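Local coordinates for ankyrin repeat domain protein (Legionella pneumophila subsp. pneumophila, PDB 6MCA) that acts as a bacterial effector that interacts with the host LARP7 component of the 7SK snRNP complex and combines ankyrin repeats with a cysteine protease-like region, at residues T90-A95 against L122-Y127; I64-K69 against N98-M103; E164-V169 against L418-D423. All blocks are in the same frame, centred on the assembly; numbering follows the deposited sequence. Where two conformers were deposited one is given.

Interaction 1 of 3, residues T90-A95 against L122-Y127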
# COMPACT_ATOMS: atom_id res chain seq x y z
N THR A 90 12.45 11.91 -3.00
CA THR A 90 13.70 12.61 -2.77
C THR A 90 14.78 11.61 -2.38
O THR A 90 14.49 10.45 -2.07
CB THR A 90 13.51 13.67 -1.68
OG1 THR A 90 13.37 13.02 -0.41
CG2 THR A 90 12.28 14.52 -1.96
N PRO A 91 16.06 12.01 -2.41
CA PRO A 91 17.11 11.12 -1.90
C PRO A 91 16.86 10.63 -0.48
O PRO A 91 17.23 9.49 -0.15
CB PRO A 91 18.37 11.99 -1.98
CG PRO A 91 18.10 12.92 -3.10
CD PRO A 91 16.62 13.21 -3.07
N LEU A 92 16.24 11.46 0.36
CA LEU A 92 15.90 11.02 1.71
C LEU A 92 14.88 9.89 1.68
O LEU A 92 14.96 8.95 2.48
CB LEU A 92 15.38 12.20 2.53
CG LEU A 92 15.23 11.94 4.03
CD1 LEU A 92 16.57 11.58 4.65
CD2 LEU A 92 14.62 13.15 4.72
N HIS A 93 13.90 9.97 0.78
CA HIS A 93 12.95 8.87 0.60
C HIS A 93 13.68 7.57 0.31
O HIS A 93 13.38 6.53 0.90
CB HIS A 93 11.97 9.20 -0.53
CG HIS A 93 10.79 10.01 -0.10
ND1 HIS A 93 10.74 11.38 -0.22
CD2 HIS A 93 9.59 9.64 0.43
CE1 HIS A 93 9.58 11.82 0.22
NE2 HIS A 93 8.86 10.79 0.62
N TRP A 94 14.65 7.61 -0.61
CA TRP A 94 15.36 6.40 -0.99
C TRP A 94 16.23 5.88 0.14
O TRP A 94 16.31 4.66 0.36
CB TRP A 94 16.21 6.67 -2.24
CG TRP A 94 15.38 6.91 -3.46
CD1 TRP A 94 15.10 8.12 -4.03
CD2 TRP A 94 14.71 5.92 -4.25
NE1 TRP A 94 14.31 7.94 -5.14
CE2 TRP A 94 14.06 6.60 -5.30
CE3 TRP A 94 14.61 4.53 -4.18
CZ2 TRP A 94 13.31 5.94 -6.26
CZ3 TRP A 94 13.87 3.87 -5.15
CH2 TRP A 94 13.22 4.58 -6.17
N ALA A 95 16.88 6.78 0.88
CA ALA A 95 17.70 6.34 2.01
C ALA A 95 16.85 5.72 3.10
O ALA A 95 17.24 4.72 3.72
CB ALA A 95 18.50 7.52 2.56
N LEU A 122 2.89 10.65 -0.20
CA LEU A 122 3.51 9.72 0.75
C LEU A 122 4.79 10.36 1.29
O LEU A 122 5.75 10.56 0.54
CB LEU A 122 3.80 8.39 0.07
CG LEU A 122 4.17 7.19 0.95
CD1 LEU A 122 3.57 5.92 0.37
CD2 LEU A 122 5.68 7.06 1.08
N CYS A 123 4.79 10.68 2.58
CA CYS A 123 5.91 11.38 3.18
C CYS A 123 7.01 10.40 3.59
O CYS A 123 6.88 9.18 3.47
CB CYS A 123 5.44 12.21 4.38
SG CYS A 123 5.03 11.27 5.86
N VAL A 124 8.12 10.95 4.10
CA VAL A 124 9.31 10.16 4.39
C VAL A 124 9.05 9.13 5.49
O VAL A 124 9.64 8.05 5.49
CB VAL A 124 10.48 11.10 4.75
CG1 VAL A 124 11.73 10.32 5.13
CG2 VAL A 124 10.77 12.05 3.60
N LEU A 125 8.16 9.45 6.43
CA LEU A 125 7.94 8.60 7.60
C LEU A 125 7.04 7.40 7.33
O LEU A 125 6.99 6.50 8.18
CB LEU A 125 7.34 9.43 8.74
CG LEU A 125 8.29 10.12 9.73
CD1 LEU A 125 7.49 11.02 10.65
CD2 LEU A 125 9.08 9.10 10.52
N VAL A 126 6.34 7.36 6.20
CA VAL A 126 5.25 6.40 6.02
C VAL A 126 5.77 4.97 6.11
O VAL A 126 5.25 4.14 6.86
CB VAL A 126 4.53 6.65 4.68
CG1 VAL A 126 3.66 5.46 4.31
CG2 VAL A 126 3.70 7.92 4.76
N TYR A 127 6.81 4.65 5.33
CA TYR A 127 7.29 3.27 5.28
C TYR A 127 7.99 2.85 6.57
O TYR A 127 7.76 1.72 7.03
CB TYR A 127 8.22 3.08 4.07
CG TYR A 127 7.46 2.90 2.78
CD1 TYR A 127 6.64 1.79 2.58
CD2 TYR A 127 7.54 3.84 1.76
CE1 TYR A 127 5.94 1.62 1.40
CE2 TYR A 127 6.84 3.67 0.57
CZ TYR A 127 6.04 2.56 0.40
OH TYR A 127 5.35 2.40 -0.77
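His93 and the backbone of Leu122 meet through a hydrogen bond in which NE2 donates to Leu122 O, 3.1 Å away with an N-H...O angle of 144°. The oxygen lies near the ring edge but tilted 24° from the ring plane. At the other ring nitrogen, His93 ND1 is 3.1 Å from Thr90 OG1 in a hydrogen bond whose direction is left open, and it also accepts a weak bond from Thr90 N. Both nitrogens are therefore engaged, and the imidazole links Thr90, the N-cap of helix 91-97, to Leu122 O, just before the Cys123-Val126 turn that leads into helix 126-131.

The apolar contacts come from the two branches of Val124. Val124 CG2 sits over one face of the His93 ring, 3.8 Å from its centroid, in a CH-pi contact displaced toward CE1. Val124 CG1, which the first torsion (177°) sets opposite the backbone N, instead meets Leu92 CG at 4.0 Å, and these two side chains cross at about a right angle.

Thr90-Pro91-Leu92-His93 is the TPLH signature of ankyrin repeats, and the reach of its histidine to a carbonyl in the following turn is characteristic of the fold. With NE2 donating and ND1 accepting, the bonding is consistent with a neutral imidazole protonated on NE2, held in rotation from both ends and by a methyl group above, in a buried setting.

Interaction 2 of 3, residues I64-K69 against N98-M103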
# COMPACT_ATOMS: atom_id res chain seq x y z
N ILE A 64 20.31 4.73 -3.47
CA ILE A 64 19.83 3.40 -3.82
C ILE A 64 20.91 2.35 -3.58
O ILE A 64 20.63 1.25 -3.09
CB ILE A 64 19.33 3.38 -5.28
CG1 ILE A 64 18.02 4.16 -5.40
CG2 ILE A 64 19.15 1.95 -5.77
CD1 ILE A 64 17.46 4.19 -6.81
N THR A 65 22.16 2.68 -3.92
CA THR A 65 23.26 1.73 -3.79
C THR A 65 24.00 1.83 -2.47
O THR A 65 25.01 1.13 -2.29
CB THR A 65 24.24 1.91 -4.95
OG1 THR A 65 24.74 3.26 -4.95
CG2 THR A 65 23.55 1.63 -6.28
N ARG A 66 23.54 2.68 -1.54
CA ARG A 66 24.13 2.79 -0.20
C ARG A 66 25.60 3.19 -0.25
O ARG A 66 26.40 2.75 0.58
CB ARG A 66 23.96 1.50 0.59
CG ARG A 66 22.54 0.97 0.69
CD ARG A 66 22.54 -0.45 1.21
NE ARG A 66 21.20 -0.97 1.41
CZ ARG A 66 20.55 -0.93 2.57
NH1 ARG A 66 21.13 -0.39 3.64
NH2 ARG A 66 19.33 -1.43 2.67
N GLN A 67 25.96 4.02 -1.23
CA GLN A 67 27.34 4.47 -1.44
C GLN A 67 27.49 5.83 -0.78
O GLN A 67 27.15 6.86 -1.36
CB GLN A 67 27.66 4.52 -2.92
CG GLN A 67 27.73 3.17 -3.59
CD GLN A 67 29.08 2.51 -3.43
OE1 GLN A 67 29.92 2.57 -4.33
NE2 GLN A 67 29.31 1.89 -2.28
N ILE A 68 28.01 5.84 0.45
CA ILE A 68 28.02 7.06 1.24
C ILE A 68 29.19 7.98 0.86
O ILE A 68 29.07 9.20 0.95
CB ILE A 68 28.02 6.73 2.74
CG1 ILE A 68 27.73 7.98 3.57
CG2 ILE A 68 29.33 6.07 3.16
CD1 ILE A 68 27.07 7.69 4.90
N LYS A 69 30.32 7.42 0.43
CA LYS A 69 31.45 8.27 0.05
C LYS A 69 31.16 9.07 -1.21
O LYS A 69 31.47 10.26 -1.29
CB LYS A 69 32.71 7.42 -0.13
CG LYS A 69 32.90 6.35 0.94
CD LYS A 69 34.28 6.44 1.58
CE LYS A 69 34.28 7.40 2.76
NZ LYS A 69 35.57 7.36 3.51
N ASN A 98 15.42 2.29 2.35
CA ASN A 98 16.47 1.29 2.51
C ASN A 98 16.82 1.03 3.98
O ASN A 98 17.63 0.14 4.25
CB ASN A 98 17.74 1.74 1.78
CG ASN A 98 17.79 1.23 0.35
OD1 ASN A 98 16.84 0.62 -0.15
ND2 ASN A 98 18.91 1.48 -0.32
N ASN A 99 16.22 1.77 4.91
CA ASN A 99 16.55 1.68 6.33
C ASN A 99 18.04 1.89 6.57
O ASN A 99 18.66 1.23 7.40
CB ASN A 99 16.08 0.35 6.92
CG ASN A 99 15.95 0.39 8.44
OD1 ASN A 99 15.59 1.42 9.01
ND2 ASN A 99 16.25 -0.73 9.09
N ASP A 100 18.63 2.81 5.81
CA ASP A 100 20.05 3.13 5.89
C ASP A 100 20.21 4.32 6.83
O ASP A 100 19.89 5.46 6.46
CB ASP A 100 20.61 3.43 4.50
CG ASP A 100 22.13 3.54 4.49
OD1 ASP A 100 22.74 3.60 5.58
OD2 ASP A 100 22.71 3.56 3.39
N LEU A 101 20.71 4.06 8.04
CA LEU A 101 20.81 5.11 9.05
C LEU A 101 21.90 6.11 8.71
O LEU A 101 21.72 7.32 8.88
CB LEU A 101 21.04 4.50 10.43
CG LEU A 101 19.80 3.96 11.14
CD1 LEU A 101 20.19 3.24 12.43
CD2 LEU A 101 18.83 5.09 11.43
N ASP A 102 23.05 5.63 8.24
CA ASP A 102 24.17 6.52 7.94
C ASP A 102 23.83 7.47 6.79
O ASP A 102 24.09 8.67 6.87
CB ASP A 102 25.42 5.71 7.62
CG ASP A 102 25.90 4.89 8.80
OD1 ASP A 102 25.69 5.33 9.95
OD2 ASP A 102 26.48 3.80 8.58
N MET A 103 23.24 6.93 5.72
CA MET A 103 22.87 7.78 4.59
C MET A 103 21.78 8.77 4.97
O MET A 103 21.81 9.93 4.56
CB MET A 103 22.41 6.91 3.41
CG MET A 103 22.07 7.69 2.15
SD MET A 103 23.53 8.26 1.25
CE MET A 103 24.28 6.69 0.81
O HOH W 1 25.62 3.54 3.89
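Arg66 reaches Asn98 because its first torsion (-54°) sets CG beside its own backbone N and the chain then runs extended from CG to NE, laying the guanidinium over the Asn98 side chain. The two flat groups stack with their planes only 5° apart, Asn98 CB lying over one guanidinium face. Arg66 NH2 also makes a short but bent, hence weak, hydrogen bond of 2.8 Å to Asn98 O. The Asn98 amide works in turn on the other segment: ND2 donates to Ile64 O at 3.3 Å, with the oxygen in the amide plane but the donor standing 46° above the carbonyl plane.

The Asp100 side chain runs antiparallel alongside that of Arg66. Asp100 OD2 lies 3.7 Å from Arg66 CB and 4.3 Å from Arg66 NH1, well out of the guanidinium plane, so any attraction is probably electrostatic only, with no N-H aimed at the oxygen. A water bridges the segments, donating to Asp100 OD2 at 3.0 Å and weakly to Arg66 O. Asp100 OD1 meanwhile accepts a weak capping bond from Met103 N as the N-cap of helix 101-109.

Met103, its chain bent at the second and third torsions, lays its methyl CE against the Arg66-Gln67 backbone, 3.9 Å from Arg66 C. In one of two Ile68 conformers, Met103 CE also lies 4.2 Å from Ile68 CB, and Ile68 CD1 3.7 Å from Asp102 CB.

Both segments turn between helices through a Schellman motif, at Arg66 and at Asn99, so equivalent turns of successive helical pairs lie side by side. Helices 58-65 and 68-76 flank one turn; helices 91-97 and 101-109 flank the other. Farther along the stack, Leu101 packs on helix 134-142, while Ile64 and Met103 both touch helix 91-97.

Interaction 3 of 3, residues E164-V169 against L418-D423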
# COMPACT_ATOMS: atom_id res chain seq x y z
N GLU A 164 -13.90 0.94 0.17
CA GLU A 164 -14.11 1.07 -1.27
C GLU A 164 -14.64 2.45 -1.65
O GLU A 164 -15.57 2.59 -2.45
CB GLU A 164 -15.05 -0.03 -1.79
CG GLU A 164 -14.49 -1.44 -1.63
CD GLU A 164 -15.41 -2.49 -2.21
OE1 GLU A 164 -15.43 -3.62 -1.69
OE2 GLU A 164 -16.11 -2.19 -3.20
N LEU A 165 -14.04 3.49 -1.07
CA LEU A 165 -14.47 4.85 -1.34
C LEU A 165 -13.98 5.31 -2.71
O LEU A 165 -12.90 4.93 -3.17
CB LEU A 165 -13.96 5.80 -0.25
CG LEU A 165 -14.35 5.45 1.18
CD1 LEU A 165 -13.79 6.48 2.16
CD2 LEU A 165 -15.86 5.35 1.31
N GLN A 166 -14.78 6.15 -3.35
CA GLN A 166 -14.45 6.72 -4.64
C GLN A 166 -14.15 8.21 -4.49
O GLN A 166 -14.66 8.87 -3.58
CB GLN A 166 -15.59 6.53 -5.65
CG GLN A 166 -15.90 5.08 -5.97
CD GLN A 166 -16.84 4.93 -7.15
OE1 GLN A 166 -17.44 5.90 -7.61
NE2 GLN A 166 -16.96 3.70 -7.66
N GLY A 167 -13.31 8.72 -5.38
CA GLY A 167 -12.98 10.13 -5.38
C GLY A 167 -11.73 10.44 -4.58
O GLY A 167 -10.90 9.58 -4.29
N ASP A 168 -11.61 11.71 -4.21
CA ASP A 168 -10.46 12.22 -3.48
C ASP A 168 -10.87 12.66 -2.08
O ASP A 168 -12.05 12.71 -1.73
CB ASP A 168 -9.82 13.40 -4.23
CG ASP A 168 -9.40 13.05 -5.64
OD1 ASP A 168 -8.79 11.97 -5.83
OD2 ASP A 168 -9.67 13.85 -6.56
N VAL A 169 -9.85 12.96 -1.27
CA VAL A 169 -10.05 13.60 0.02
C VAL A 169 -8.78 14.35 0.37
O VAL A 169 -7.68 13.95 -0.00
CB VAL A 169 -10.43 12.59 1.13
CG1 VAL A 169 -9.21 11.85 1.65
CG2 VAL A 169 -11.16 13.30 2.27
N LEU A 418 -19.67 7.44 5.72
CA LEU A 418 -21.10 7.39 6.00
C LEU A 418 -21.92 7.40 4.71
O LEU A 418 -22.86 6.62 4.55
CB LEU A 418 -21.49 8.56 6.90
CG LEU A 418 -22.98 8.81 7.12
CD1 LEU A 418 -23.64 7.62 7.81
CD2 LEU A 418 -23.19 10.09 7.92
N PHE A 419 -21.58 8.29 3.78
CA PHE A 419 -22.40 8.45 2.59
C PHE A 419 -22.21 7.29 1.62
O PHE A 419 -23.19 6.79 1.05
CB PHE A 419 -22.08 9.78 1.90
CG PHE A 419 -23.02 10.12 0.77
CD1 PHE A 419 -24.31 10.54 1.03
CD2 PHE A 419 -22.61 10.01 -0.54
CE1 PHE A 419 -25.18 10.85 -0.00
CE2 PHE A 419 -23.46 10.32 -1.58
CZ PHE A 419 -24.75 10.74 -1.31
N GLN A 420 -20.97 6.84 1.41
CA GLN A 420 -20.71 5.88 0.35
C GLN A 420 -20.85 4.43 0.80
O GLN A 420 -21.27 3.59 -0.00
CB GLN A 420 -19.31 6.09 -0.22
CG GLN A 420 -19.06 7.48 -0.78
CD GLN A 420 -17.80 7.55 -1.62
OE1 GLN A 420 -17.47 6.62 -2.36
NE2 GLN A 420 -17.07 8.66 -1.51
N ALA A 421 -20.51 4.10 2.05
CA ALA A 421 -20.31 2.71 2.44
C ALA A 421 -21.34 2.17 3.42
O ALA A 421 -21.28 0.98 3.75
CB ALA A 421 -18.90 2.54 3.03
N CYS A 422 -22.28 2.99 3.88
CA CYS A 422 -23.24 2.57 4.90
C CYS A 422 -24.63 2.43 4.28
O CYS A 422 -25.18 3.40 3.77
CB CYS A 422 -23.27 3.56 6.07
SG CYS A 422 -21.76 3.56 7.07
N ASP A 423 -25.18 1.22 4.34
CA ASP A 423 -26.54 0.94 3.90
C ASP A 423 -27.46 0.89 5.11
O ASP A 423 -27.12 0.30 6.14
CB ASP A 423 -26.62 -0.38 3.13
CG ASP A 423 -25.70 -0.40 1.92
OD1 ASP A 423 -25.39 0.68 1.38
OD2 ASP A 423 -25.29 -1.51 1.50
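The C-terminal part of helix 404-421 docks here on the short connection between helix 147-162 and the two-stranded antiparallel sheet of 168-172 and 178-182, and a glutamine side chain pairs with the backbone of a single residue. Gln420 spans the gap with its chain extended beyond CG, and its primary amide uses both ends on Gln166. Gln420 OE1 accepts from Gln166 N at 2.9 Å in a nearly straight bond (169°). Gln420 NE2 donates to Gln166 O at 3.2 Å, also nearly straight (167°), and meets that oxygen on a lone pair in the carbonyl plane. The acceptor lies close to the plane of the Gln420 amide as well, so two well-aligned bonds fix the rotation of the amide and settle which end carries the oxygen.

Beside this pair runs a small apolar contact. Leu165 crosses the glutamine chain obliquely and places CD2 3.8 Å from Gln420 CB, with Ala421 CB at 4.5 Å. Gln420 OE1 also rests 3.6 Å from Leu165 CA.

The neighbouring Gly167 adopts backbone angles at which a CB would press on the preceding carbonyl oxygen, and its N-H is bound by Glu184. Its backbone joins that of Tyr183, carrying the connection on into the sheet.

By matching one N-H and one C=O, the Gln420 amide offers Gln166 the complementary donor and acceptor that a neighbouring strand could supply. The attachment is thus directional and uncharged, and supplemented by limited apolar packing at the surface.

In the fold
Interactions 1 and 2 belong to one continuous helical stack and touch each other: Ala95 packs on Met103, and Trp94 on Ile64. Helix 91-97 supplies interaction 1, while Asn98, directly after it, opens the 98-103 segment of interaction 2; Ala95 O and Asp100 N probably hydrogen-bond. Interaction 1 is buried, relying on an imidazole that is probably neutral and on methyl groups, whereas interaction 2 lies at the surface and admits a guanidinium, a carboxylate and a water. Interaction 3, also a surface contact, is about 41 Å from interaction 2 between centres, on the opposite side of the chain's centre. It joins segments 249 residues apart at their closest ends through uncharged amide-to-backbone bonds.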